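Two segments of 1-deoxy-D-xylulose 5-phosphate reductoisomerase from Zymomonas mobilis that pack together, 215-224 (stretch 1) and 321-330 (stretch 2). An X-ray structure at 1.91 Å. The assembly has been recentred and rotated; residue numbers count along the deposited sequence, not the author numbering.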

ATOM      1  N   MET B 215     -19.424  -4.147 -17.583  1.00 13.15           N
ATOM      2  CA  MET B 215     -18.928  -3.822 -16.257  1.00 14.20           C
ATOM      3  C   MET B 215     -19.652  -4.631 -15.186  1.00 16.52           C
ATOM      4  O   MET B 215     -19.621  -4.289 -14.005  1.00 17.28           O
ATOM      5  N   MET B 216     -20.298  -5.716 -15.605  1.00 16.76           N
ATOM      6  CA  MET B 216     -20.987  -6.594 -14.669  1.00 15.97           C
ATOM      7  C   MET B 216     -19.904  -7.251 -13.813  1.00 16.04           C
ATOM      8  O   MET B 216     -20.111  -7.534 -12.630  1.00 13.56           O
ATOM      9  N   ASN B 217     -18.744  -7.488 -14.418  1.00 16.08           N
ATOM     10  CA  ASN B 217     -17.634  -8.104 -13.697  1.00 16.92           C
ATOM     11  C   ASN B 217     -17.293  -7.244 -12.491  1.00 15.10           C
ATOM     12  O   ASN B 217     -17.016  -7.772 -11.418  1.00 16.94           O
ATOM     13  N   LYS B 218     -17.336  -5.922 -12.658  1.00 15.65           N
ATOM     14  CA  LYS B 218     -17.043  -5.008 -11.554  1.00 15.25           C
ATOM     15  C   LYS B 218     -18.134  -5.040 -10.501  1.00 15.00           C
ATOM     16  O   LYS B 218     -17.853  -4.920  -9.308  1.00 14.58           O
ATOM     17  N   GLY B 219     -19.380  -5.179 -10.948  1.00 14.83           N
ATOM     18  CA  GLY B 219     -20.489  -5.233 -10.012  1.00 13.31           C
ATOM     19  C   GLY B 219     -20.370  -6.473  -9.145  1.00 14.55           C
ATOM     20  O   GLY B 219     -20.617  -6.427  -7.941  1.00 13.05           O
ATOM     21  N   LEU B 220     -19.981  -7.586  -9.760  1.00 14.57           N
ATOM     22  CA  LEU B 220     -19.826  -8.839  -9.029  1.00 16.12           C
ATOM     23  C   LEU B 220     -18.649  -8.738  -8.066  1.00 16.11           C
ATOM     24  O   LEU B 220     -18.688  -9.273  -6.958  1.00 17.83           O
ATOM     25  N   GLU B 221     -17.600  -8.048  -8.496  1.00 15.04           N
ATOM     26  CA  GLU B 221     -16.430  -7.857  -7.654  1.00 13.61           C
ATOM     27  C   GLU B 221     -16.805  -7.053  -6.415  1.00 12.25           C
ATOM     28  O   GLU B 221     -16.301  -7.303  -5.325  1.00 12.07           O
ATOM     29  N   LEU B 222     -17.696  -6.084  -6.586  1.00 11.37           N
ATOM     30  CA  LEU B 222     -18.140  -5.260  -5.474  1.00 10.80           C
ATOM     31  C   LEU B 222     -18.879  -6.125  -4.463  1.00 12.42           C
ATOM     32  O   LEU B 222     -18.701  -5.985  -3.251  1.00 11.34           O
ATOM     33  N   ILE B 223     -19.719  -7.017  -4.972  1.00 11.01           N
ATOM     34  CA  ILE B 223     -20.486  -7.894  -4.109  1.00 12.45           C
ATOM     35  C   ILE B 223     -19.536  -8.781  -3.321  1.00 11.99           C
ATOM     36  O   ILE B 223     -19.663  -8.907  -2.108  1.00 12.99           O
ATOM     37  N   GLU B 224     -18.570  -9.374  -4.012  1.00 11.63           N
ATOM     38  CA  GLU B 224     -17.592 -10.235  -3.357  1.00 12.78           C
ATOM     39  C   GLU B 224     -16.813  -9.472  -2.295  1.00 12.07           C
ATOM     40  O   GLU B 224     -16.582  -9.984  -1.198  1.00 10.81           O
ATOM     41  N   ARG B 321     -30.810 -11.682  -3.717  1.00 17.72           N
ATOM     42  CA  ARG B 321     -30.627 -10.771  -4.848  1.00 18.69           C
ATOM     43  C   ARG B 321     -29.338 -10.983  -5.644  1.00 17.76           C
ATOM     44  O   ARG B 321     -29.373 -11.121  -6.865  1.00 17.88           O
ATOM     45  N   PRO B 322     -28.180 -11.001  -4.967  1.00 17.48           N
ATOM     46  CA  PRO B 322     -26.925 -11.205  -5.700  1.00 17.16           C
ATOM     47  C   PRO B 322     -26.923 -12.501  -6.517  1.00 15.21           C
ATOM     48  O   PRO B 322     -26.475 -12.518  -7.659  1.00 14.93           O
ATOM     49  N   ALA B 323     -27.426 -13.586  -5.934  1.00 13.90           N
ATOM     50  CA  ALA B 323     -27.469 -14.856  -6.648  1.00 13.36           C
ATOM     51  C   ALA B 323     -28.387 -14.734  -7.863  1.00 14.41           C
ATOM     52  O   ALA B 323     -28.076 -15.241  -8.945  1.00 13.45           O
ATOM     53  N   VAL B 324     -29.519 -14.063  -7.682  1.00 13.37           N
ATOM     54  CA  VAL B 324     -30.474 -13.884  -8.773  1.00 13.09           C
ATOM     55  C   VAL B 324     -29.845 -13.053  -9.875  1.00 12.08           C
ATOM     56  O   VAL B 324     -29.972 -13.373 -11.053  1.00 13.41           O
ATOM     57  N   MET B 325     -29.157 -11.985  -9.489  1.00 12.49           N
ATOM     58  CA  MET B 325     -28.506 -11.120 -10.467  1.00 13.95           C
ATOM     59  C   MET B 325     -27.476 -11.897 -11.280  1.00 13.79           C
ATOM     60  O   MET B 325     -27.425 -11.780 -12.505  1.00 15.76           O
ATOM     61  N   ASN B 326     -26.658 -12.688 -10.590  1.00 13.45           N
ATOM     62  CA  ASN B 326     -25.623 -13.473 -11.257  1.00 14.76           C
ATOM     63  C   ASN B 326     -26.214 -14.475 -12.240  1.00 14.45           C
ATOM     64  O   ASN B 326     -25.765 -14.570 -13.383  1.00 16.39           O
ATOM     65  N   ALA B 327     -27.218 -15.225 -11.797  1.00 12.63           N
ATOM     66  CA  ALA B 327     -27.853 -16.214 -12.661  1.00 12.80           C
ATOM     67  C   ALA B 327     -28.502 -15.553 -13.874  1.00 12.01           C
ATOM     68  O   ALA B 327     -28.352 -16.027 -14.996  1.00 14.22           O
ATOM     69  N   ALA B 328     -29.225 -14.462 -13.654  1.00 12.27           N
ATOM     70  CA  ALA B 328     -29.875 -13.775 -14.768  1.00 13.20           C
ATOM     71  C   ALA B 328     -28.843 -13.278 -15.774  1.00 12.50           C
ATOM     72  O   ALA B 328     -29.068 -13.320 -16.983  1.00 11.58           O
ATOM     73  N   ASN B 329     -27.708 -12.800 -15.274  1.00 13.78           N
ATOM     74  CA  ASN B 329     -26.660 -12.305 -16.159  1.00 13.44           C
ATOM     75  C   ASN B 329     -26.117 -13.431 -17.044  1.00 13.40           C
ATOM     76  O   ASN B 329     -25.817 -13.217 -18.219  1.00 13.36           O
ATOM     77  N   GLU B 330     -25.992 -14.630 -16.483  1.00 12.90           N
ATOM     78  CA  GLU B 330     -25.500 -15.774 -17.252  1.00 13.66           C
ATOM     79  C   GLU B 330     -26.386 -16.001 -18.474  1.00 13.69           C
ATOM     80  O   GLU B 330     -25.896 -16.186 -19.585  1.00 14.21           O
TER

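How do the two helices face each other? They run nearly antiparallel, at 157°, with axes no closer than 11.5 Å, so side chains must bridge the gap. Met216 and Ile223 point toward stretch 2, and Pro322, Met325 and Asn329 point back; Leu220 and Asn326 leave their backbones sideways, but their ends come nearer.

What forms the apolar centre? Met325, extended with chi1 and chi2 both t and chi3 p, delivers its methyl among three side chains. Met325 CE lies 3.3 Å from CD2 of Leu220 (m, t), 3.3 Å from CD1 of Ile223 (m, t) and 4.1 Å from SD of Met216 (t, p, p). Gly219 faces the contact without a side chain to contribute. Ile223 CD1 also meets Pro322 CB at 4.0 Å, carrying the contact on to the start of stretch 2.

Do polar groups join the two stretches? No hydrogen bond or salt bridge crosses. Both asparagines of stretch 2, chi1 t, instead pack against apolar neighbours: Asn329 ND2 sits 3.4 Å from Met216 CG and is hydrogen-bonded elsewhere in the structure, while Asn326 OD1 is 4.0 Å from Leu220 CD1.

Where does charge pair up? Within stretch 1, outside the contact, Lys218 NZ forms a salt bridge with Glu221 OE1 at 2.7 Å, one helical turn along.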

ATOM      1  CB  MET B 215     -19.028  -2.317 -15.968  1.00 15.92           C
ATOM      2  CG  MET B 215     -17.966  -1.490 -16.687  1.00 13.82           C
ATOM      3  SD  MET B 215     -17.701   0.140 -15.942  1.00 16.55           S
ATOM      4  CE  MET B 215     -16.567  -0.264 -14.605  1.00 14.38           C
ATOM      5  CB  MET B 216     -21.767  -7.668 -15.426  1.00 18.92           C
ATOM      6  CG  MET B 216     -22.540  -8.629 -14.536  1.00 24.55           C
ATOM      7  SD  MET B 216     -23.803  -7.813 -13.531  1.00 29.54           S
ATOM      8  CE  MET B 216     -25.014  -7.421 -14.772  1.00 25.15           C
ATOM      9  CB  ASN B 217     -16.408  -8.280 -14.614  1.00 15.59           C
ATOM     10  CG  ASN B 217     -15.720  -6.960 -14.959  1.00 17.09           C
ATOM     11  OD1 ASN B 217     -16.368  -5.968 -15.291  1.00 16.48           O
ATOM     12  ND2 ASN B 217     -14.394  -6.956 -14.896  1.00 18.11           N
ATOM     13  CB  LYS B 218     -16.881  -3.565 -12.044  1.00 17.38           C
ATOM     14  CG  LYS B 218     -15.502  -3.241 -12.550  1.00 19.47           C
ATOM     15  CD  LYS B 218     -14.446  -3.491 -11.481  1.00 17.72           C
ATOM     16  CE  LYS B 218     -13.133  -3.833 -12.152  1.00 16.71           C
ATOM     17  NZ  LYS B 218     -12.041  -4.116 -11.205  1.00 18.42           N
ATOM     18  CB  LEU B 220     -19.623  -9.996 -10.009  1.00 16.80           C
ATOM     19  CG  LEU B 220     -20.765 -10.152 -11.019  1.00 18.99           C
ATOM     20  CD1 LEU B 220     -20.434 -11.251 -12.009  1.00 19.82           C
ATOM     21  CD2 LEU B 220     -22.056 -10.464 -10.285  1.00 18.60           C
ATOM     22  CB  GLU B 221     -15.330  -7.138  -8.440  1.00 13.20           C
ATOM     23  CG  GLU B 221     -14.561  -8.064  -9.357  1.00 12.26           C
ATOM     24  CD  GLU B 221     -13.611  -7.324 -10.273  1.00 13.84           C
ATOM     25  OE1 GLU B 221     -13.091  -6.272  -9.862  1.00 10.77           O
ATOM     26  OE2 GLU B 221     -13.375  -7.809 -11.400  1.00 16.93           O
ATOM     27  CB  LEU B 222     -19.075  -4.162  -5.976  1.00 13.63           C
ATOM     28  CG  LEU B 222     -19.742  -3.308  -4.905  1.00 14.49           C
ATOM     29  CD1 LEU B 222     -18.690  -2.580  -4.081  1.00 14.17           C
ATOM     30  CD2 LEU B 222     -20.682  -2.315  -5.574  1.00 15.59           C
ATOM     31  CB  ILE B 223     -21.467  -8.752  -4.931  1.00 14.26           C
ATOM     32  CG1 ILE B 223     -22.546  -7.847  -5.533  1.00 15.68           C
ATOM     33  CG2 ILE B 223     -22.101  -9.825  -4.052  1.00 13.92           C
ATOM     34  CD1 ILE B 223     -23.498  -8.559  -6.464  1.00 16.51           C
ATOM     35  CB  GLU B 224     -16.599 -10.784  -4.372  1.00 14.34           C
ATOM     36  CG  GLU B 224     -17.185 -11.696  -5.417  1.00 19.73           C
ATOM     37  CD  GLU B 224     -16.132 -12.142  -6.414  1.00 26.74           C
ATOM     38  OE1 GLU B 224     -15.879 -11.393  -7.388  1.00 30.10           O
ATOM     39  OE2 GLU B 224     -15.545 -13.227  -6.206  1.00 25.94           O
ATOM     40  CB  ARG B 321     -30.714  -9.314  -4.382  1.00 22.10           C
ATOM     41  CG  ARG B 321     -32.085  -8.668  -4.581  1.00 27.68           C
ATOM     42  CD  ARG B 321     -33.170  -9.333  -3.744  1.00 34.27           C
ATOM     43  NE  ARG B 321     -34.418  -8.567  -3.766  1.00 38.57           N
ATOM     44  CZ  ARG B 321     -35.485  -8.850  -3.022  1.00 42.18           C
ATOM     45  NH1 ARG B 321     -35.467  -9.887  -2.193  1.00 41.86           N
ATOM     46  NH2 ARG B 321     -36.573  -8.092  -3.097  1.00 43.76           N
ATOM     47  CB  PRO B 322     -25.882 -11.204  -4.587  1.00 18.09           C
ATOM     48  CG  PRO B 322     -26.473 -10.224  -3.595  1.00 18.63           C
ATOM     49  CD  PRO B 322     -27.915 -10.675  -3.554  1.00 18.42           C
ATOM     50  CB  ALA B 323     -27.965 -15.973  -5.719  1.00 13.56           C
ATOM     51  CB  VAL B 324     -31.766 -13.182  -8.284  1.00 12.67           C
ATOM     52  CG1 VAL B 324     -32.674 -12.863  -9.462  1.00 14.47           C
ATOM     53  CG2 VAL B 324     -32.488 -14.075  -7.285  1.00 13.35           C
ATOM     54  CB  MET B 325     -27.812  -9.953  -9.768  1.00 14.09           C
ATOM     55  CG  MET B 325     -27.147  -8.978 -10.723  1.00 15.99           C
ATOM     56  SD  MET B 325     -26.186  -7.736  -9.843  1.00 15.38           S
ATOM     57  CE  MET B 325     -24.664  -8.628  -9.595  1.00 20.68           C
ATOM     58  CB  ASN B 326     -24.772 -14.223 -10.233  1.00 14.78           C
ATOM     59  CG  ASN B 326     -23.694 -15.058 -10.887  1.00 18.47           C
ATOM     60  OD1 ASN B 326     -22.757 -14.523 -11.482  1.00 16.27           O
ATOM     61  ND2 ASN B 326     -23.825 -16.380 -10.790  1.00 15.81           N
ATOM     62  CB  ALA B 327     -28.894 -17.008 -11.881  1.00 12.18           C
ATOM     63  CB  ALA B 328     -30.712 -12.614 -14.259  1.00 13.10           C
ATOM     64  CB  ASN B 329     -25.524 -11.681 -15.341  1.00 14.26           C
ATOM     65  CG  ASN B 329     -24.485 -11.013 -16.214  1.00 14.86           C
ATOM     66  OD1 ASN B 329     -24.795 -10.075 -16.960  1.00 14.28           O
ATOM     67  ND2 ASN B 329     -23.246 -11.491 -16.135  1.00 12.31           N
ATOM     68  CB  GLU B 330     -25.495 -17.041 -16.389  1.00 15.32           C
ATOM     69  CG  GLU B 330     -24.432 -17.060 -15.304  1.00 17.53           C
ATOM     70  CD  GLU B 330     -23.060 -17.470 -15.821  1.00 21.49           C
ATOM     71  OE1 GLU B 330     -22.863 -17.530 -17.056  1.00 22.69           O
ATOM     72  OE2 GLU B 330     -22.171 -17.727 -14.982  1.00 23.10           O
TER